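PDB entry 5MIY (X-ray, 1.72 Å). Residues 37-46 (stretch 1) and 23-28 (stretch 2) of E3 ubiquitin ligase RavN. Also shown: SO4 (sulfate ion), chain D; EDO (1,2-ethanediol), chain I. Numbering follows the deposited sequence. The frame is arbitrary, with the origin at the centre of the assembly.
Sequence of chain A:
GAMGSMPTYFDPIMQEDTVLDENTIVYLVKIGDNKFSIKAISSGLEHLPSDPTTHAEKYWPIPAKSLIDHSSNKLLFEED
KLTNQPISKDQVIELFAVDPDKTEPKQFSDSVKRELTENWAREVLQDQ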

ATOM      1  N   SER A  37       2.570   8.705   1.087  1.00 58.17           N
ATOM      2  CA  SER A  37       1.926   7.933   2.139  1.00 55.62           C
ATOM      3  C   SER A  37       2.297   6.463   2.006  1.00 54.71           C
ATOM      4  O   SER A  37       2.302   5.906   0.903  1.00 53.66           O
ATOM      5  CB  SER A  37       0.404   8.100   2.098  1.00 56.68           C
ATOM      6  OG  SER A  37      -0.216   7.335   3.116  1.00 58.36           O
ATOM      7  N   ILE A  38       2.598   5.837   3.137  1.00 51.97           N
ATOM      8  CA  ILE A  38       2.891   4.410   3.182  1.00 50.76           C
ATOM      9  C   ILE A  38       1.585   3.636   3.360  1.00 49.81           C
ATOM     10  O   ILE A  38       0.794   3.923   4.266  1.00 52.69           O
ATOM     11  CB  ILE A  38       3.898   4.096   4.302  1.00 52.47           C
ATOM     12  CG1 ILE A  38       4.445   2.680   4.143  1.00 53.63           C
ATOM     13  CG2 ILE A  38       3.299   4.342   5.680  1.00 54.90           C
ATOM     14  CD1 ILE A  38       5.432   2.566   2.985  1.00 58.15           C
ATOM     15  N   LYS A  39       1.341   2.670   2.476  1.00 46.28           N
ATOM     16  CA  LYS A  39       0.120   1.877   2.508  1.00 42.43           C
ATOM     17  C   LYS A  39       0.455   0.407   2.715  1.00 42.19           C
ATOM     18  O   LYS A  39       1.487  -0.085   2.252  1.00 43.74           O
ATOM     19  CB  LYS A  39      -0.691   2.037   1.212  1.00 42.59           C
ATOM     20  CG  LYS A  39      -1.045   3.478   0.881  1.00 44.49           C
ATOM     21  CD  LYS A  39      -1.916   4.101   1.970  1.00 46.02           C
ATOM     22  CE  LYS A  39      -2.395   5.482   1.553  1.00 46.98           C
ATOM     23  NZ  LYS A  39      -3.328   6.098   2.537  1.00 47.80           N
ATOM     24  N   ALA A  40      -0.432  -0.296   3.411  1.00 41.17           N
ATOM     25  CA  ALA A  40      -0.291  -1.728   3.622  1.00 40.74           C
ATOM     26  C   ALA A  40      -1.646  -2.390   3.410  1.00 40.76           C
ATOM     27  O   ALA A  40      -2.655  -1.919   3.945  1.00 43.24           O
ATOM     28  CB  ALA A  40       0.236  -2.029   5.024  1.00 41.49           C
ATOM     29  N   ILE A  41      -1.672  -3.467   2.623  1.00 36.50           N
ATOM     30  CA  ILE A  41      -2.908  -4.207   2.356  1.00 36.60           C
ATOM     31  C   ILE A  41      -2.633  -5.700   2.483  1.00 38.11           C
ATOM     32  O   ILE A  41      -1.499  -6.162   2.306  1.00 38.70           O
ATOM     33  CB  ILE A  41      -3.508  -3.867   0.968  1.00 36.13           C
ATOM     34  CG1 ILE A  41      -2.598  -4.336  -0.177  1.00 37.39           C
ATOM     35  CG2 ILE A  41      -3.781  -2.369   0.857  1.00 35.50           C
ATOM     36  CD1 ILE A  41      -3.117  -3.939  -1.576  1.00 36.39           C
ATOM     37  N   SER A  42      -3.675  -6.460   2.838  1.00 36.18           N
ATOM     38  CA  SER A  42      -3.482  -7.892   3.027  1.00 40.87           C
ATOM     39  C   SER A  42      -3.464  -8.640   1.701  1.00 41.19           C
ATOM     40  O   SER A  42      -2.851  -9.708   1.607  1.00 44.80           O
ATOM     41  CB  SER A  42      -4.562  -8.474   3.957  1.00 41.68           C
ATOM     42  OG  SER A  42      -5.888  -8.204   3.505  1.00 42.55           O
ATOM     43  N   SER A  43      -4.114  -8.100   0.673  1.00 41.58           N
ATOM     44  CA  SER A  43      -4.169  -8.726  -0.641  1.00 43.09           C
ATOM     45  C   SER A  43      -4.536  -7.655  -1.657  1.00 42.06           C
ATOM     46  O   SER A  43      -4.953  -6.556  -1.294  1.00 41.53           O
ATOM     47  CB  SER A  43      -5.200  -9.859  -0.683  1.00 44.84           C
ATOM     48  OG  SER A  43      -6.505  -9.319  -0.560  1.00 46.72           O
ATOM     49  N   GLY A  44      -4.389  -7.991  -2.936  1.00 44.74           N
ATOM     50  CA  GLY A  44      -5.008  -7.212  -3.996  1.00 43.82           C
ATOM     51  C   GLY A  44      -4.079  -6.462  -4.929  1.00 40.13           C
ATOM     52  O   GLY A  44      -4.571  -5.805  -5.850  1.00 39.66           O
ATOM     53  N   LEU A  45      -2.762  -6.523  -4.736  1.00 38.79           N
ATOM     54  CA  LEU A  45      -1.876  -5.698  -5.557  1.00 42.05           C
ATOM     55  C   LEU A  45      -2.046  -5.986  -7.051  1.00 42.72           C
ATOM     56  O   LEU A  45      -1.961  -5.069  -7.881  1.00 42.74           O
ATOM     57  CB  LEU A  45      -0.422  -5.899  -5.135  1.00 44.37           C
ATOM     58  CG  LEU A  45       0.581  -4.896  -5.725  1.00 45.32           C
ATOM     59  CD1 LEU A  45       0.200  -3.473  -5.337  1.00 46.68           C
ATOM     60  CD2 LEU A  45       2.006  -5.205  -5.291  1.00 48.78           C
ATOM     61  N   GLU A  46      -2.290  -7.247  -7.411  1.00 40.98           N
ATOM     62  CA  GLU A  46      -2.399  -7.652  -8.808  1.00 45.10           C
ATOM     63  C   GLU A  46      -3.816  -7.569  -9.353  1.00 43.48           C
ATOM     64  O   GLU A  46      -4.001  -7.746 -10.564  1.00 44.29           O
ATOM     65  CB  GLU A  46      -1.890  -9.089  -8.996  1.00 50.08           C
ATOM     66  CG  GLU A  46      -0.427  -9.316  -8.586  1.00 58.66           C
ATOM     67  CD  GLU A  46       0.557  -8.504  -9.409  1.00 67.93           C
ATOM     68  OE1 GLU A  46       0.275  -8.245 -10.599  1.00 70.30           O
ATOM     69  OE2 GLU A  46       1.623  -8.130  -8.868  1.00 72.23           O
TER
HETATM   70  S   SO4 D 201      -3.094 -10.296  -5.419  1.00 58.06           S
HETATM   71  O1  SO4 D 201      -4.031  -9.422  -6.110  1.00 55.68           O
HETATM   72  O2  SO4 D 201      -3.559 -10.535  -4.057  1.00 56.86           O
HETATM   73  O3  SO4 D 201      -1.806  -9.612  -5.393  1.00 63.83           O
HETATM   74  O4  SO4 D 201      -2.954 -11.566  -6.129  1.00 61.44           O
HETATM   75  C1  EDO I 206       1.055  -4.975 -11.250  0.81 59.81           C
HETATM   76  O1  EDO I 206      -0.056  -4.922 -12.145  0.81 60.54           O
HETATM   77  C2  EDO I 206       0.501  -4.934  -9.837  0.81 54.80           C
HETATM   78  O2  EDO I 206      -0.180  -3.692  -9.639  0.81 52.60           O
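Stretch 2 23-28: NTIVYL

Four backbone hydrogen bonds fix stretch 2 on stretch 1, and they come in two reciprocal pairs. Lys39 N donates to Tyr27 O at 2.8 Å and Tyr27 N returns the bond to Lys39 O at 3.1 Å; Ile41 N reaches Ile25 O at 3.0 Å, while Ile25 N reaches Ile41 O at 3.1 Å. This is the signature of an antiparallel ladder: strand 25-28 runs against strand 37-41, with 159° between their N-to-C directions and a closest axial approach of 4.8 Å. Both strands keep extended backbone angles throughout.

Between these pairs lies the non-hydrogen-bonded pair Ala40 with Val26, and beyond Lys39 and Tyr27 lies another, Ile38 with Leu28; their CA atoms draw in to 4.6 and 4.7 Å, against 5.5 Å for Lys39 CA to Tyr27 CA. Here CA-H...O contacts supplement the ladder: Ala40 CA lies 3.2 Å from Ile25 O, and Val26 CA 3.4 Å from Lys39 O. Past the strand, where Ser42 faces Thr24 in the register, a water bridges the two stretches by donating to Asn23 O at 3.0 Å and Ser42 O at 2.9 Å.

Alternation then sorts the side chains. One face carries Ile38, Ala40, Val26 and Leu28, with Ile38 CD1 3.8 Å from Val26 CG1 and 4.1 Å from Leu28 CD1. The other carries Lys39, Ile41, Ile25 and Tyr27. Tyr27, chi1 in p, extends its ring across the neighbouring strand: Lys39 CB covers one ring face, 4.1 Å from the centroid, and Ile41 CD1 meets the edge, 3.8 Å from Tyr27 CE2.

Beyond Ile41 the chain turns, and Gly44 adopts a positive phi that would jam a CB against the preceding carbonyl. Leu45 then points back toward stretch 2, placing CD2 3.9 Å from Ile25 CG2 and CD1 4.0 Å from Tyr27 CD2.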

ATOM      1  N   ASN A  23       4.483 -11.181   4.749  1.00 45.25           N
ATOM      2  CA  ASN A  23       3.513 -11.438   3.690  1.00 48.16           C
ATOM      3  C   ASN A  23       2.628 -10.234   3.387  1.00 43.43           C
ATOM      4  O   ASN A  23       1.847 -10.277   2.427  1.00 44.70           O
ATOM      5  CB  ASN A  23       2.650 -12.649   4.059  1.00 53.53           C
ATOM      6  CG  ASN A  23       3.464 -13.927   4.165  1.00 59.73           C
ATOM      7  OD1 ASN A  23       4.343 -14.181   3.339  1.00 62.82           O
ATOM      8  ND2 ASN A  23       3.187 -14.731   5.189  1.00 61.60           N
ATOM      9  N   THR A  24       2.732  -9.171   4.180  1.00 39.96           N
ATOM     10  CA  THR A  24       1.988  -7.943   3.938  1.00 40.00           C
ATOM     11  C   THR A  24       2.464  -7.268   2.655  1.00 39.90           C
ATOM     12  O   THR A  24       3.662  -7.222   2.364  1.00 42.70           O
ATOM     13  CB  THR A  24       2.167  -6.991   5.126  1.00 39.77           C
ATOM     14  OG1 THR A  24       1.787  -7.660   6.342  1.00 40.56           O
ATOM     15  CG2 THR A  24       1.344  -5.714   4.948  1.00 37.41           C
ATOM     16  N   ILE A  25       1.518  -6.746   1.882  1.00 38.02           N
ATOM     17  CA  ILE A  25       1.834  -5.952   0.697  1.00 38.18           C
ATOM     18  C   ILE A  25       2.015  -4.505   1.133  1.00 40.52           C
ATOM     19  O   ILE A  25       1.114  -3.912   1.737  1.00 40.79           O
ATOM     20  CB  ILE A  25       0.730  -6.068  -0.365  1.00 36.51           C
ATOM     21  CG1 ILE A  25       0.629  -7.503  -0.889  1.00 37.07           C
ATOM     22  CG2 ILE A  25       0.946  -5.056  -1.506  1.00 36.81           C
ATOM     23  CD1 ILE A  25      -0.750  -7.815  -1.468  1.00 41.75           C
ATOM     24  N   VAL A  26       3.184  -3.934   0.838  1.00 39.00           N
ATOM     25  CA  VAL A  26       3.522  -2.581   1.253  1.00 39.59           C
ATOM     26  C   VAL A  26       3.987  -1.793   0.035  1.00 42.15           C
ATOM     27  O   VAL A  26       4.721  -2.314  -0.813  1.00 44.63           O
ATOM     28  CB  VAL A  26       4.604  -2.583   2.361  1.00 36.90           C
ATOM     29  CG1 VAL A  26       4.865  -1.174   2.831  1.00 37.98           C
ATOM     30  CG2 VAL A  26       4.152  -3.457   3.535  1.00 37.28           C
ATOM     31  N   TYR A  27       3.548  -0.540  -0.053  1.00 42.22           N
ATOM     32  CA  TYR A  27       3.922   0.337  -1.155  1.00 40.57           C
ATOM     33  C   TYR A  27       3.692   1.783  -0.740  1.00 44.23           C
ATOM     34  O   TYR A  27       3.003   2.065   0.246  1.00 45.66           O
ATOM     35  CB  TYR A  27       3.142   0.012  -2.441  1.00 36.29           C
ATOM     36  CG  TYR A  27       1.620  -0.030  -2.303  1.00 38.33           C
ATOM     37  CD1 TYR A  27       0.848   1.125  -2.426  1.00 39.48           C
ATOM     38  CD2 TYR A  27       0.957  -1.234  -2.064  1.00 38.24           C
ATOM     39  CE1 TYR A  27      -0.545   1.086  -2.307  1.00 38.86           C
ATOM     40  CE2 TYR A  27      -0.436  -1.285  -1.952  1.00 39.21           C
ATOM     41  CZ  TYR A  27      -1.181  -0.128  -2.061  1.00 40.38           C
ATOM     42  OH  TYR A  27      -2.560  -0.197  -1.935  1.00 40.74           O
ATOM     43  N   LEU A  28       4.281   2.691  -1.517  1.00 44.33           N
ATOM     44  CA  LEU A  28       4.130   4.128  -1.349  1.00 44.62           C
ATOM     45  C   LEU A  28       3.224   4.694  -2.437  1.00 45.68           C
ATOM     46  O   LEU A  28       3.306   4.284  -3.599  1.00 46.15           O
ATOM     47  CB  LEU A  28       5.499   4.817  -1.414  1.00 46.37           C
ATOM     48  CG  LEU A  28       5.661   6.166  -0.730  1.00 50.23           C
ATOM     49  CD1 LEU A  28       5.802   5.956   0.771  1.00 52.67           C
ATOM     50  CD2 LEU A  28       6.886   6.899  -1.299  1.00 51.10           C
TER
HETATM   51  O   HOH W   1      -0.931 -10.414   3.653  1.00 53.64           O